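Local coordinates for protein transcriptional regulator, MarR family (Neisseria meningitidis serogroup B, PDB 3G3Z) that probably binds DNA as a winged helix-turn-helix transcription factor of the MarR family and regulates transcription, at the interface of chains A and B. Residues are numbered along the deposited sequence; one frame, centred on the assembly and turned at random. Chains: chain A/B, Transcriptional regulator, MarR family.

Contact 1: the interface of chains A and B. Residues chain A 38, 42-43, 54; chain B 3, 7.
A:Lys54 and B:Asp7 form an ionic link across this patch. The ammonium nitrogen NZ of A:Lys54 gives a hydrogen bond and salt bridge of 2.7 Å to the carboxylate oxygen OD2 of B:Asp7, which accepts it with its syn lone pair, on the side of the other oxygen. The lysine chain is stretched out as far as CE and turns only at its last torsion (chi4 82°), which swings the nitrogen onto the carboxylate; the two side chains meet at about a right angle. A long, flexible lysine suits this place because it can reach from helix 48-55 to the start of the partner's helix 5-26. The same NZ also makes a hydrogen bond and salt bridge with OE1 of A:Glu43 at 3.0 Å, meeting it from above the carboxylate plane. One ammonium group is thus shared by acids of both chains, and it probably offsets the like charges of A:Glu43 OE1 and B:Asp7 OD2, which lie 5.1 Å apart.

The other oxygen of B:Asp7 faces an aromatic edge. OD1 lies in the plane of the A:Tyr38 ring, 3.4 Å from CE2, with ring and carboxylate nearly coplanar at 29°; the slightly positive C-H rim of a tyrosine tolerates an acid there. Over one face of this ring sits the methyl CG2 of A:Thr42, offset toward the rim. Its hydroxyl OG1 donates a hydrogen bond of 2.6 Å to the carbonyl O of A:Tyr38, which probably helps to fix the threonine's rotation (chi1 57°).

Van der Waals contacts come from B:Met3, a selenomethionine in the N-terminal loop. Its long, pliable, apolar chain folds over the C-terminal end of helix 31-43, bringing SE to 3.7 Å from the backbone O of A:Thr42 and 4.0 Å from CG of A:Glu43. Together these contacts tie the N-terminal segment of one subunit to helices 31-43 and 48-55 of the other, helping to hold together the dimer typical of MarR proteins.

Contact 2: the interface of chains A and B. Residues chain A 133, 136-137, 140; chain B 16, 19, 109, 113.
A:Met136 and its neighbours A:Ala133, A:Glu137 and A:Ile140 present successive turns of helix 119-142 to helices 5-26 and 93-114 of chain B, every residue here having helical phi and psi values. A:Met136, a selenomethionine, lies at the centre and reaches both partner helices. Its CG stands beside the backbone N, anti to the carbonyl carbon (chi1 -66°), and the chain runs on extended before bending at chi3, which carries the terminal methyl CE to helix 5-26. There CE lies 3.3 Å from CG1 of B:Ile16 and 3.5 Å from CG1 of B:Val19, both tighter than usual for carbon pairs. A linear, unbranched chain is apt here, since it can thread between branched neighbours; it crosses B:Ile16 at about a right angle.

The near end of the same side chain also packs against helix 93-114. CG of A:Met136 meets CZ of B:Phe109 at 3.7 Å and touches CG2 of B:Val113 as well. That valine methyl lies over the centre of one face of the B:Phe109 ring, 3.6 Å above its plane, and so braces the aromatic group from within its own helix. A broad, flat phenylalanine can serve two residues of the opposing helix, for CE1 also touches CG1 of A:Ile140.

B:Val19 contributes both of its branches, a use well matched to a short, forked side chain. CG1 faces A:Met136 and CD1 of A:Ile140, while CG2 lies against A:Glu137. With the glutamate bent at chi2 (-77°), OE1 of A:Glu137 lies 3.4 Å from CG2 of B:Val19, and CG and CD pack against the same valine. The small side chain of A:Ala133 probably lets helix 5-26 approach, CD1 of B:Ile16 lying against its CB and backbone N. At the rim of the B:Phe109 ring, the backbone O of A:Met136 lies in the ring plane, 3.9 Å from CE1.

Contact 1: the interface of chains A and B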
ATOM      1  N   TYR A  38      15.057  -9.622  -2.625  1.00 17.67           N
ATOM      2  CA  TYR A  38      14.151 -10.737  -2.843  1.00 20.16           C
ATOM      3  C   TYR A  38      13.930 -11.067  -4.320  1.00 22.37           C
ATOM      4  O   TYR A  38      13.867 -12.249  -4.678  1.00 21.09           O
ATOM      5  CB  TYR A  38      12.831 -10.518  -2.125  1.00 18.42           C
ATOM      6  CG  TYR A  38      11.952 -11.738  -2.106  1.00 19.54           C
ATOM      7  CD1 TYR A  38      12.213 -12.801  -1.233  1.00 18.77           C
ATOM      8  CD2 TYR A  38      10.857 -11.840  -2.968  1.00 19.24           C
ATOM      9  CE1 TYR A  38      11.399 -13.934  -1.222  1.00 20.32           C
ATOM     10  CE2 TYR A  38      10.038 -12.968  -2.962  1.00 22.33           C
ATOM     11  CZ  TYR A  38      10.309 -14.005  -2.087  1.00 23.24           C
ATOM     12  OH  TYR A  38       9.498 -15.116  -2.091  1.00 24.82           O
ATOM     13  N   THR A  42      15.221 -14.796  -5.909  1.00 28.90           N
ATOM     14  CA  THR A  42      14.178 -15.708  -6.376  1.00 27.24           C
ATOM     15  C   THR A  42      14.015 -15.739  -7.898  1.00 26.76           C
ATOM     16  O   THR A  42      13.450 -16.690  -8.433  1.00 27.12           O
ATOM     17  CB  THR A  42      12.813 -15.350  -5.749  1.00 26.05           C
ATOM     18  OG1 THR A  42      12.500 -13.988  -6.058  1.00 25.84           O
ATOM     19  CG2 THR A  42      12.839 -15.534  -4.223  1.00 24.42           C
ATOM     20  N   GLU A  43      14.478 -14.698  -8.593  1.00 26.70           N
ATOM     21  CA  GLU A  43      14.350 -14.648 -10.055  1.00 27.01           C
ATOM     22  C   GLU A  43      15.694 -14.732 -10.750  1.00 27.64           C
ATOM     23  O   GLU A  43      15.762 -14.994 -11.953  1.00 27.85           O
ATOM     24  CB  GLU A  43      13.612 -13.387 -10.519  1.00 25.29           C
ATOM     25  CG  GLU A  43      12.186 -13.296 -10.014  1.00 29.43           C
ATOM     26  CD  GLU A  43      11.361 -12.224 -10.708  1.00 32.19           C
ATOM     27  OE1 GLU A  43      10.118 -12.260 -10.560  1.00 28.78           O
ATOM     28  OE2 GLU A  43      11.942 -11.356 -11.402  1.00 31.06           O
ATOM     29  N   LYS A  54       8.257  -4.252 -11.181  1.00 20.04           N
ATOM     30  CA  LYS A  54       7.668  -5.312 -10.370  1.00 19.31           C
ATOM     31  C   LYS A  54       7.130  -4.815  -9.017  1.00 20.02           C
ATOM     32  O   LYS A  54       6.022  -5.170  -8.624  1.00 19.67           O
ATOM     33  CB  LYS A  54       8.688  -6.430 -10.146  1.00 19.92           C
ATOM     34  CG  LYS A  54       8.127  -7.651  -9.431  1.00 18.91           C
ATOM     35  CD  LYS A  54       9.241  -8.637  -9.108  1.00 20.61           C
ATOM     36  CE  LYS A  54       8.786  -9.739  -8.143  1.00 20.21           C
ATOM     37  NZ  LYS A  54       8.061 -10.846  -8.834  1.00 19.97           N
TER
HETATM   38  N   MSE B   3       5.705 -17.681  -9.676  1.00 37.66           N
HETATM   39  CA  MSE B   3       6.387 -17.389  -8.375  1.00 37.88           C
HETATM   40  C   MSE B   3       5.513 -17.729  -7.167  1.00 35.49           C
HETATM   41  O   MSE B   3       4.375 -18.184  -7.296  1.00 36.72           O
HETATM   42  CB  MSE B   3       6.819 -15.913  -8.284  1.00 38.53           C
HETATM   43  CG  MSE B   3       7.992 -15.502  -9.179  1.00 45.27           C
HETATM   44 SE   MSE B   3       9.763 -16.071  -8.545  1.00 55.03          SE
HETATM   45  CE  MSE B   3       9.931 -17.783  -9.500  1.00 51.05           C
ATOM     46  N   ASP B   7       4.652 -13.353  -3.072  1.00 17.68           N
ATOM     47  CA  ASP B   7       5.221 -12.473  -4.086  1.00 18.37           C
ATOM     48  C   ASP B   7       4.124 -11.962  -5.013  1.00 19.45           C
ATOM     49  O   ASP B   7       4.038 -10.754  -5.316  1.00 16.33           O
ATOM     50  CB  ASP B   7       6.281 -13.222  -4.897  1.00 19.68           C
ATOM     51  CG  ASP B   7       7.010 -12.324  -5.855  1.00 19.22           C
ATOM     52  OD1 ASP B   7       8.074 -11.812  -5.472  1.00 26.88           O
ATOM     53  OD2 ASP B   7       6.515 -12.111  -6.980  1.00 23.82           O
TER

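Contact 2: the interface of chains A and B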
ATOM      1  N   ALA A 133      -7.761  -2.878 -10.429  1.00 18.45           N
ATOM      2  CA  ALA A 133      -6.605  -2.092 -10.853  1.00 21.02           C
ATOM      3  C   ALA A 133      -6.698  -1.656 -12.321  1.00 21.94           C
ATOM      4  O   ALA A 133      -6.428  -0.503 -12.644  1.00 22.25           O
ATOM      5  CB  ALA A 133      -5.292  -2.860 -10.587  1.00 19.40           C
HETATM    6  N   MSE A 136      -9.610   0.991 -12.652  1.00 17.48           N
HETATM    7  CA  MSE A 136      -9.126   2.204 -12.012  1.00 20.19           C
HETATM    8  C   MSE A 136      -8.121   2.928 -12.888  1.00 18.71           C
HETATM    9  O   MSE A 136      -8.242   4.134 -13.062  1.00 17.75           O
HETATM   10  CB  MSE A 136      -8.499   1.903 -10.656  1.00 19.07           C
HETATM   11  CG  MSE A 136      -9.467   1.406  -9.629  1.00 26.52           C
HETATM   12 SE   MSE A 136      -8.547   0.720  -8.049  1.00 30.38          SE
HETATM   13  CE  MSE A 136      -6.955  -0.013  -8.862  1.00 34.15           C
ATOM     14  N   GLU A 137      -7.134   2.202 -13.431  1.00 18.85           N
ATOM     15  CA  GLU A 137      -6.128   2.809 -14.318  1.00 21.26           C
ATOM     16  C   GLU A 137      -6.794   3.461 -15.522  1.00 21.55           C
ATOM     17  O   GLU A 137      -6.490   4.596 -15.873  1.00 21.52           O
ATOM     18  CB  GLU A 137      -5.101   1.780 -14.816  1.00 22.67           C
ATOM     19  CG  GLU A 137      -4.034   1.372 -13.803  1.00 27.07           C
ATOM     20  CD  GLU A 137      -2.919   2.408 -13.624  1.00 36.72           C
ATOM     21  OE1 GLU A 137      -1.853   2.036 -13.080  1.00 37.85           O
ATOM     22  OE2 GLU A 137      -3.088   3.587 -14.018  1.00 40.29           O
ATOM     23  N   ILE A 140      -8.940   6.658 -14.566  1.00 22.53           N
ATOM     24  CA  ILE A 140      -8.012   7.751 -14.275  1.00 21.22           C
ATOM     25  C   ILE A 140      -7.424   8.309 -15.580  1.00 22.71           C
ATOM     26  O   ILE A 140      -7.279   9.530 -15.731  1.00 22.99           O
ATOM     27  CB  ILE A 140      -6.873   7.287 -13.335  1.00 20.67           C
ATOM     28  CG1 ILE A 140      -7.416   6.932 -11.941  1.00 22.39           C
ATOM     29  CG2 ILE A 140      -5.771   8.350 -13.225  1.00 21.18           C
ATOM     30  CD1 ILE A 140      -6.448   6.097 -11.098  1.00 18.36           C
TER
ATOM     31  N   ILE B  16      -1.892  -1.843  -6.780  1.00 16.62           N
ATOM     32  CA  ILE B  16      -3.233  -1.293  -6.561  1.00 16.89           C
ATOM     33  C   ILE B  16      -3.265  -0.095  -5.583  1.00 16.56           C
ATOM     34  O   ILE B  16      -4.017   0.856  -5.811  1.00 15.23           O
ATOM     35  CB  ILE B  16      -4.308  -2.403  -6.227  1.00 16.44           C
ATOM     36  CG1 ILE B  16      -5.734  -1.895  -6.467  1.00 18.40           C
ATOM     37  CG2 ILE B  16      -4.199  -2.876  -4.803  1.00 20.48           C
ATOM     38  CD1 ILE B  16      -6.763  -2.999  -6.788  1.00 21.04           C
ATOM     39  N   VAL B  19      -2.079   2.851  -7.598  1.00 18.82           N
ATOM     40  CA  VAL B  19      -3.169   3.294  -8.455  1.00 18.16           C
ATOM     41  C   VAL B  19      -4.162   4.145  -7.654  1.00 19.05           C
ATOM     42  O   VAL B  19      -4.552   5.224  -8.098  1.00 20.07           O
ATOM     43  CB  VAL B  19      -3.866   2.108  -9.145  1.00 18.43           C
ATOM     44  CG1 VAL B  19      -4.990   2.612 -10.050  1.00 17.37           C
ATOM     45  CG2 VAL B  19      -2.838   1.277  -9.950  1.00 18.67           C
ATOM     46  N   PHE B 109     -16.164   7.794  -9.263  1.00 21.45           N
ATOM     47  CA  PHE B 109     -15.067   6.841  -9.476  1.00 18.69           C
ATOM     48  C   PHE B 109     -15.465   5.469  -8.953  1.00 18.80           C
ATOM     49  O   PHE B 109     -15.233   4.469  -9.616  1.00 19.89           O
ATOM     50  CB  PHE B 109     -13.790   7.337  -8.778  1.00 16.22           C
ATOM     51  CG  PHE B 109     -12.543   6.519  -9.073  1.00 17.59           C
ATOM     52  CD1 PHE B 109     -12.010   6.447 -10.369  1.00 16.82           C
ATOM     53  CD2 PHE B 109     -11.866   5.865  -8.040  1.00 16.14           C
ATOM     54  CE1 PHE B 109     -10.842   5.705 -10.637  1.00 15.99           C
ATOM     55  CE2 PHE B 109     -10.694   5.120  -8.297  1.00 22.63           C
ATOM     56  CZ  PHE B 109     -10.180   5.049  -9.605  1.00 17.88           C
ATOM     57  N   VAL B 113     -15.901   2.097 -11.252  1.00 23.62           N
ATOM     58  CA  VAL B 113     -14.893   1.109 -10.890  1.00 23.30           C
ATOM     59  C   VAL B 113     -15.486  -0.262 -10.536  1.00 22.70           C
ATOM     60  O   VAL B 113     -14.941  -1.293 -10.938  1.00 17.15           O
ATOM     61  CB  VAL B 113     -13.950   1.668  -9.785  1.00 22.34           C
ATOM     62  CG1 VAL B 113     -13.276   0.561  -8.983  1.00 24.50           C
ATOM     63  CG2 VAL B 113     -12.913   2.599 -10.412  1.00 23.72           C
TER

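The centres of the C-alpha atoms of contact 1 and contact 2 lie about 24 Å apart, and both draw on helix 5-26 of chain B: its first turn and the preceding loop serve contact 1, and its middle, with helix 93-114, serves contact 2. That helix therefore bridges helices 31-43 and 48-55 of chain A and its C-terminal helix 119-142. Contact 1 combines a salt bridge with apolar packing, whereas contact 2 is largely apolar among the residues given. The two-fold repeats each contact with the chains exchanged, so the terminal helices of each subunit pack against the other, as is typical of MarR dimers, probably fixing how the DNA-binding lobes are spaced.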